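PDB 3E96: dihydrodipicolinate synthase from Bacillus clausii KSM-K16, which probably acts as a 4-hydroxy-tetrahydrodipicolinate synthase, a lyase of the DapA family built on a TIM barrel. Local coordinates for residues 220-225 with 242-247; 264-269 with 288-293; 292-297 with 301-306. All blocks are in the same frame, centred on the assembly; numbering follows the deposited sequence.

Contact 1 (220-225 with 242-247); sequences PQKAVE and WEDIVP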
# COMPACT_ATOMS: atom_id res chain seq x y z
N PRO B 220 -3.53 -18.37 21.90
CA PRO B 220 -3.52 -17.18 22.75
C PRO B 220 -2.80 -17.34 24.09
O PRO B 220 -2.28 -16.37 24.62
CB PRO B 220 -5.01 -16.86 22.91
CG PRO B 220 -5.66 -18.20 22.79
CD PRO B 220 -4.91 -18.84 21.65
N GLN B 221 -2.77 -18.56 24.62
CA GLN B 221 -2.11 -18.79 25.90
C GLN B 221 -0.60 -18.53 25.84
O GLN B 221 0.00 -18.12 26.83
CB GLN B 221 -2.38 -20.22 26.40
CG GLN B 221 -1.61 -21.32 25.67
CD GLN B 221 -2.23 -21.72 24.34
OE1 GLN B 221 -1.70 -22.60 23.65
NE2 GLN B 221 -3.34 -21.09 23.96
N LYS B 222 0.01 -18.78 24.68
CA LYS B 222 1.45 -18.54 24.54
C LYS B 222 1.74 -17.04 24.60
O LYS B 222 2.74 -16.62 25.18
CB LYS B 222 1.97 -19.11 23.22
CG LYS B 222 2.07 -20.62 23.19
CD LYS B 222 2.71 -21.11 21.90
CE LYS B 222 2.86 -22.63 21.89
NZ LYS B 222 3.75 -23.11 22.99
N ALA B 223 0.87 -16.25 23.98
CA ALA B 223 1.03 -14.81 23.98
C ALA B 223 0.85 -14.30 25.40
O ALA B 223 1.60 -13.44 25.87
CB ALA B 223 -0.00 -14.16 23.05
N VAL B 224 -0.15 -14.84 26.09
CA VAL B 224 -0.42 -14.44 27.47
C VAL B 224 0.77 -14.76 28.37
O VAL B 224 1.12 -13.98 29.25
CB VAL B 224 -1.69 -15.14 28.02
CG1 VAL B 224 -1.85 -14.84 29.51
CG2 VAL B 224 -2.92 -14.64 27.27
N GLU B 225 1.39 -15.92 28.14
CA GLU B 225 2.54 -16.31 28.95
C GLU B 225 3.67 -15.29 28.80
O GLU B 225 4.34 -14.95 29.78
CB GLU B 225 3.05 -17.69 28.54
CG GLU B 225 2.03 -18.80 28.67
CD GLU B 225 2.59 -20.16 28.29
OE1 GLU B 225 1.79 -21.09 28.04
OE2 GLU B 225 3.84 -20.30 28.26
N TRP B 242 10.09 -16.85 24.46
CA TRP B 242 10.56 -16.22 23.22
C TRP B 242 11.17 -17.25 22.26
O TRP B 242 10.77 -17.33 21.10
CB TRP B 242 11.59 -15.14 23.55
CG TRP B 242 12.16 -14.46 22.35
CD1 TRP B 242 11.54 -13.53 21.56
CD2 TRP B 242 13.47 -14.65 21.79
NE1 TRP B 242 12.39 -13.12 20.55
CE2 TRP B 242 13.57 -13.80 20.67
CE3 TRP B 242 14.56 -15.46 22.14
CZ2 TRP B 242 14.73 -13.74 19.89
CZ3 TRP B 242 15.71 -15.40 21.36
CH2 TRP B 242 15.78 -14.54 20.24
N GLU B 243 12.13 -18.03 22.74
CA GLU B 243 12.77 -19.04 21.90
C GLU B 243 11.74 -20.02 21.34
O GLU B 243 11.87 -20.51 20.22
CB GLU B 243 13.82 -19.83 22.68
CG GLU B 243 15.05 -19.04 23.07
CD GLU B 243 16.18 -19.93 23.55
OE1 GLU B 243 16.76 -20.65 22.71
OE2 GLU B 243 16.47 -19.92 24.76
N ASP B 244 10.72 -20.29 22.15
CA ASP B 244 9.65 -21.21 21.77
C ASP B 244 8.79 -20.68 20.62
O ASP B 244 8.35 -21.44 19.77
CB ASP B 244 8.76 -21.46 23.00
CG ASP B 244 7.72 -22.54 22.77
OD1 ASP B 244 8.10 -23.69 22.48
OD2 ASP B 244 6.51 -22.24 22.88
N ILE B 245 8.57 -19.37 20.60
CA ILE B 245 7.73 -18.74 19.58
C ILE B 245 8.44 -18.22 18.32
O ILE B 245 7.84 -18.17 17.25
CB ILE B 245 6.91 -17.58 20.20
CG1 ILE B 245 6.03 -18.12 21.33
CG2 ILE B 245 6.04 -16.92 19.14
CD1 ILE B 245 5.36 -17.04 22.16
N VAL B 246 9.71 -17.84 18.45
CA VAL B 246 10.44 -17.29 17.31
C VAL B 246 10.36 -18.04 15.97
O VAL B 246 10.13 -17.43 14.93
CB VAL B 246 11.94 -17.07 17.66
CG1 VAL B 246 12.70 -16.62 16.41
CG2 VAL B 246 12.06 -16.00 18.73
N PRO B 247 10.56 -19.37 15.98
CA PRO B 247 10.49 -20.11 14.72
C PRO B 247 9.18 -19.89 13.95
O PRO B 247 9.18 -19.80 12.73
CB PRO B 247 10.68 -21.56 15.16
CG PRO B 247 11.57 -21.42 16.36
CD PRO B 247 10.95 -20.25 17.09
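Lys222 NZ donates a hydrogen bond to Asp244 OD2 at 2.9 Å, and the pair forms a salt bridge. It joins helix 220-231, which follows the last strand of the TIM barrel, to helix 235-252, which comes next in the chain. OD2 takes the bond on its syn lone pair. The lysine chain runs extended as far as CE and then bends (chi4 -62°), which turns NZ to the acid. The two chains meet roughly perpendicular. Trp300 is a second partner of the lysine, through a cation-pi interaction. The same ring donates its NE1 hydrogen to the backbone O of Asp244, so Trp300 touches both helices.

Beside the salt bridge lies an apolar contact. Ile245 is buried, and its CD1 meets the first turn of helix 220-231. There it packs against the base of the lysine rather than its charged end. Ile245 also touches Leu215 in a loop. The joint is small, with 132 Å² buried in all, and lies away from the predicted active-site residues. Ile245 CD1 ends 4.1 Å from Lys222 CB and 4.0 Å from Lys222 O.

Contact 2 (264-269 with 288-293); sequences IKEAME and EDKQLV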
# COMPACT_ATOMS: atom_id res chain seq x y z
N ILE B 264 -0.46 -18.60 9.42
CA ILE B 264 -1.40 -18.67 10.54
C ILE B 264 -2.62 -19.51 10.16
O ILE B 264 -3.04 -20.40 10.92
CB ILE B 264 -1.88 -17.26 10.97
CG1 ILE B 264 -0.74 -16.50 11.65
CG2 ILE B 264 -3.07 -17.36 11.92
CD1 ILE B 264 -1.09 -15.08 12.04
N LYS B 265 -3.19 -19.24 8.99
CA LYS B 265 -4.37 -19.97 8.54
C LYS B 265 -4.15 -21.45 8.30
O LYS B 265 -5.00 -22.28 8.65
CB LYS B 265 -4.96 -19.31 7.29
CG LYS B 265 -5.65 -17.97 7.60
CD LYS B 265 -6.43 -17.42 6.41
CE LYS B 265 -7.19 -16.16 6.82
NZ LYS B 265 -7.86 -15.48 5.66
N GLU B 266 -3.03 -21.82 7.69
CA GLU B 266 -2.78 -23.23 7.44
C GLU B 266 -2.41 -23.95 8.74
O GLU B 266 -2.67 -25.14 8.89
CB GLU B 266 -1.72 -23.41 6.36
CG GLU B 266 -2.23 -22.94 5.00
CD GLU B 266 -1.49 -23.53 3.82
OE1 GLU B 266 -0.85 -24.60 3.98
OE2 GLU B 266 -1.55 -22.92 2.73
N ALA B 267 -1.83 -23.21 9.68
CA ALA B 267 -1.48 -23.80 10.98
C ALA B 267 -2.77 -24.05 11.75
O ALA B 267 -2.94 -25.11 12.37
CB ALA B 267 -0.57 -22.85 11.76
N MET B 268 -3.68 -23.07 11.72
CA MET B 268 -4.97 -23.19 12.41
C MET B 268 -5.74 -24.40 11.87
O MET B 268 -6.30 -25.19 12.64
CB MET B 268 -5.83 -21.92 12.21
CG MET B 268 -5.31 -20.65 12.90
SD MET B 268 -6.29 -19.14 12.58
CE MET B 268 -5.73 -18.71 11.01
N GLU B 269 -5.78 -24.54 10.55
CA GLU B 269 -6.49 -25.66 9.93
C GLU B 269 -5.90 -27.00 10.36
O GLU B 269 -6.63 -27.97 10.59
CB GLU B 269 -6.45 -25.54 8.40
CG GLU B 269 -7.39 -24.48 7.81
CD GLU B 269 -8.87 -24.81 7.97
OE1 GLU B 269 -9.22 -26.01 7.98
OE2 GLU B 269 -9.68 -23.87 8.07
N GLU B 288 6.79 -27.37 0.55
CA GLU B 288 7.93 -27.15 1.42
C GLU B 288 7.50 -26.43 2.70
O GLU B 288 7.83 -26.86 3.80
CB GLU B 288 9.00 -26.32 0.72
CG GLU B 288 10.18 -25.97 1.61
CD GLU B 288 11.13 -24.97 0.98
OE1 GLU B 288 12.15 -24.63 1.62
OE2 GLU B 288 10.85 -24.52 -0.16
N ASP B 289 6.78 -25.33 2.55
CA ASP B 289 6.34 -24.56 3.71
C ASP B 289 5.28 -25.29 4.53
O ASP B 289 5.22 -25.13 5.75
CB ASP B 289 5.83 -23.18 3.28
CG ASP B 289 6.97 -22.24 2.89
OD1 ASP B 289 8.15 -22.60 3.10
OD2 ASP B 289 6.69 -21.13 2.38
N LYS B 290 4.44 -26.08 3.87
CA LYS B 290 3.42 -26.85 4.59
C LYS B 290 4.13 -27.81 5.54
O LYS B 290 3.69 -28.04 6.67
CB LYS B 290 2.54 -27.64 3.61
CG LYS B 290 1.42 -26.83 2.97
CD LYS B 290 0.75 -27.62 1.86
CE LYS B 290 -0.62 -27.06 1.51
NZ LYS B 290 -0.60 -25.60 1.23
N GLN B 291 5.25 -28.37 5.08
CA GLN B 291 6.04 -29.30 5.89
C GLN B 291 6.68 -28.56 7.06
O GLN B 291 6.75 -29.09 8.17
CB GLN B 291 7.12 -29.95 5.03
CG GLN B 291 7.92 -31.04 5.74
CD GLN B 291 7.10 -32.30 5.97
OE1 GLN B 291 6.06 -32.28 6.63
NE2 GLN B 291 7.58 -33.41 5.42
N LEU B 292 7.13 -27.33 6.82
CA LEU B 292 7.75 -26.55 7.89
C LEU B 292 6.72 -26.21 8.96
O LEU B 292 7.05 -26.16 10.15
CB LEU B 292 8.37 -25.27 7.32
CG LEU B 292 9.56 -25.45 6.38
CD1 LEU B 292 9.98 -24.10 5.81
CD2 LEU B 292 10.71 -26.09 7.13
N VAL B 293 5.47 -25.96 8.56
CA VAL B 293 4.42 -25.64 9.53
C VAL B 293 4.12 -26.90 10.35
O VAL B 293 3.93 -26.84 11.56
CB VAL B 293 3.11 -25.18 8.83
CG1 VAL B 293 1.98 -25.06 9.85
CG2 VAL B 293 3.33 -23.83 8.15
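Glu266 and Val293 carry most of this contact, with Lys290 as the partner of the glutamate. It packs helix 262-270 against helix 287-299, two of the helices that follow the eight-stranded TIM barrel in the chain. Lys290 NZ meets both carboxylate oxygens of Glu266 in a salt bridge. The bond to Glu266 OE1 is 2.9 Å long. It comes from the syn side, 20° out of the carboxylate plane. The bond to Glu266 OE2 is weak, at 3.2 Å.

The glutamate chain is extended beyond CG and reaches over to the other helix. The lysine leaves its helix pointing neither at nor away from the partner helix. A bend at its last torsion (chi4 52°) folds NZ back to the acid, and Lys290 CG lies 3.3 Å from Glu266 OE1. Both charged ends are also tied to one residue of the preceding loop. Leu285 N donates to Glu266 OE2, and Leu285 O accepts from Lys290 NZ. The backbone of Leu285 thus helps to fix both groups, and the loop is fastened to the two helices.

Ala267, next to the glutamate, meets Val293, about one turn on from Lys290, and here the contact is apolar. Both residues are buried, and their CA atoms are 6.3 Å apart. The small alanine side chain is consistent with this close approach. Leu251 and Phe248 of helix 235-252 border the pair, Leu251 against the valine and Phe248 against the alanine. Val293 CG1 stands anti to its own backbone N (chi1 171°) and rests 3.9 Å from Ala267 CB.

Contact 3 (292-297 with 301-306); sequences LVTELL and KLLQPT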
# COMPACT_ATOMS: atom_id res chain seq x y z
N LEU B 292 7.13 -27.33 6.82
CA LEU B 292 7.75 -26.55 7.89
C LEU B 292 6.72 -26.21 8.96
O LEU B 292 7.05 -26.16 10.15
CB LEU B 292 8.37 -25.27 7.32
CG LEU B 292 9.56 -25.45 6.38
CD1 LEU B 292 9.98 -24.10 5.81
CD2 LEU B 292 10.71 -26.09 7.13
N VAL B 293 5.47 -25.96 8.56
CA VAL B 293 4.42 -25.64 9.53
C VAL B 293 4.12 -26.90 10.35
O VAL B 293 3.93 -26.84 11.56
CB VAL B 293 3.11 -25.18 8.83
CG1 VAL B 293 1.98 -25.06 9.85
CG2 VAL B 293 3.33 -23.83 8.15
N THR B 294 4.10 -28.03 9.66
CA THR B 294 3.84 -29.31 10.32
C THR B 294 4.92 -29.59 11.36
O THR B 294 4.62 -29.90 12.51
CB THR B 294 3.82 -30.46 9.28
OG1 THR B 294 2.72 -30.27 8.40
CG2 THR B 294 3.69 -31.82 9.98
N GLU B 295 6.18 -29.47 10.96
CA GLU B 295 7.30 -29.73 11.86
C GLU B 295 7.29 -28.77 13.05
O GLU B 295 7.71 -29.13 14.14
CB GLU B 295 8.63 -29.62 11.11
CG GLU B 295 8.67 -30.43 9.82
CD GLU B 295 10.02 -30.40 9.14
OE1 GLU B 295 10.69 -29.34 9.18
OE2 GLU B 295 10.41 -31.43 8.56
N LEU B 296 6.80 -27.56 12.82
CA LEU B 296 6.76 -26.56 13.89
C LEU B 296 5.67 -26.93 14.91
O LEU B 296 5.89 -26.86 16.12
CB LEU B 296 6.47 -25.18 13.30
CG LEU B 296 6.84 -23.96 14.14
CD1 LEU B 296 8.34 -23.93 14.38
CD2 LEU B 296 6.42 -22.70 13.41
N LEU B 297 4.51 -27.33 14.41
CA LEU B 297 3.41 -27.72 15.29
C LEU B 297 3.77 -28.99 16.03
O LEU B 297 3.38 -29.20 17.18
CB LEU B 297 2.13 -27.93 14.47
CG LEU B 297 1.53 -26.66 13.84
CD1 LEU B 297 0.28 -27.02 13.06
CD2 LEU B 297 1.22 -25.64 14.93
N LYS B 301 4.42 -29.81 20.12
CA LYS B 301 3.66 -30.94 20.65
C LYS B 301 2.16 -30.67 20.60
O LYS B 301 1.44 -30.89 21.57
CB LYS B 301 4.12 -31.24 22.08
CG LYS B 301 5.60 -31.63 22.13
CD LYS B 301 6.02 -32.22 23.47
CE LYS B 301 7.45 -32.73 23.40
NZ LYS B 301 7.87 -33.42 24.65
N LEU B 302 1.70 -30.20 19.44
CA LEU B 302 0.29 -29.88 19.23
C LEU B 302 -0.43 -30.82 18.26
O LEU B 302 -1.66 -30.87 18.24
CB LEU B 302 0.14 -28.44 18.73
CG LEU B 302 0.56 -27.32 19.68
CD1 LEU B 302 0.37 -25.98 18.98
CD2 LEU B 302 -0.27 -27.39 20.95
N LEU B 303 0.32 -31.54 17.44
CA LEU B 303 -0.29 -32.46 16.48
C LEU B 303 -0.70 -33.76 17.15
O LEU B 303 -0.02 -34.23 18.07
CB LEU B 303 0.69 -32.76 15.33
CG LEU B 303 1.05 -31.58 14.43
CD1 LEU B 303 2.04 -32.03 13.37
CD2 LEU B 303 -0.22 -31.03 13.79
N GLN B 304 -1.80 -34.35 16.70
CA GLN B 304 -2.25 -35.59 17.30
C GLN B 304 -1.35 -36.74 16.88
O GLN B 304 -0.88 -36.80 15.75
CB GLN B 304 -3.70 -35.89 16.93
CG GLN B 304 -4.01 -35.80 15.45
CD GLN B 304 -5.45 -36.15 15.13
OE1 GLN B 304 -5.95 -35.84 14.06
NE2 GLN B 304 -6.12 -36.81 16.07
N PRO B 305 -1.09 -37.68 17.81
CA PRO B 305 -0.24 -38.84 17.53
C PRO B 305 -0.78 -39.62 16.34
O PRO B 305 -2.00 -39.72 16.17
CB PRO B 305 -0.31 -39.62 18.83
CG PRO B 305 -0.45 -38.55 19.86
CD PRO B 305 -1.49 -37.65 19.22
N THR B 306 0.11 -40.18 15.53
CA THR B 306 -0.30 -40.95 14.37
C THR B 306 0.21 -42.38 14.46
O THR B 306 1.12 -42.68 15.23
CB THR B 306 0.24 -40.34 13.06
OG1 THR B 306 1.67 -40.35 13.08
CG2 THR B 306 -0.25 -38.90 12.90
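Leu297 O accepts a hydrogen bond from Leu302 N at 3.0 Å, with an N-H...O angle of 162°. The donor lies nearly in line with the carbonyl, at a C=O...N angle of 160°. This bond belongs to the Schellman motif that ends helix 287-299. Lys301 has the positive phi of that motif, and the chain turns back along the helix.

The tight part is built by leucines. Leu297 is buried and loses the most surface in this contact, with Leu303 next. Leu303 lies across it, nearly perpendicular. Its CG, anti to the carbonyl carbon (chi1 -66°), carries the branches over Leu297 and Thr294. Leu303 CG sits 3.8 Å from Leu297 CB, with its CD2 beside Leu297 CD1. The other branch reaches one turn back, where Leu303 CD1 lies 3.5 Å from Thr294 O and 3.8 Å from Thr294 CG2. The hydroxyl of Thr294 bonds to Lys290 O within the helix, leaving its methyl to meet the leucine. With an alanine in place of Leu303, a gap would probably open over Leu297 CB and the Thr294 methyl would lose its apolar neighbour on this side, with Met270 still beside them.

On the loose side, Leu302 packs less closely on Leu297, CD1 to CD2 at 4.2 Å, and also touches Leu219 and Leu271. Lys301 is exposed and starts away from the helix. From Gln304 on, the chain leaves the helix behind.

Met270 at the end of helix 262-270 touches Thr294, Leu297 and Leu303. On another side of helix 287-299, Leu296 packs on Pro247 and Phe248 of helix 235-252.

In the fold
All three contacts lie among the helices that follow the last barrel strand. Contacts 1 and 2 are partly buried, and each pairs a lysine-carboxylate bridge with a small apolar contact. Contact 3 is a surface contact farther from the chain centre; it has no salt bridge and relies on a backbone bond and leucines. Contacts 2 and 3 share helix 287-299 and residues Leu292 and Val293. They touch where Leu297 CD1 lies 3.8 Å from Ala267 O. Contacts 1 and 3 also touch. Contacts 1 and 2 do not; their centres are about 17 Å apart. Helix 235-252 supplies one side of contact 1 and borders contact 2.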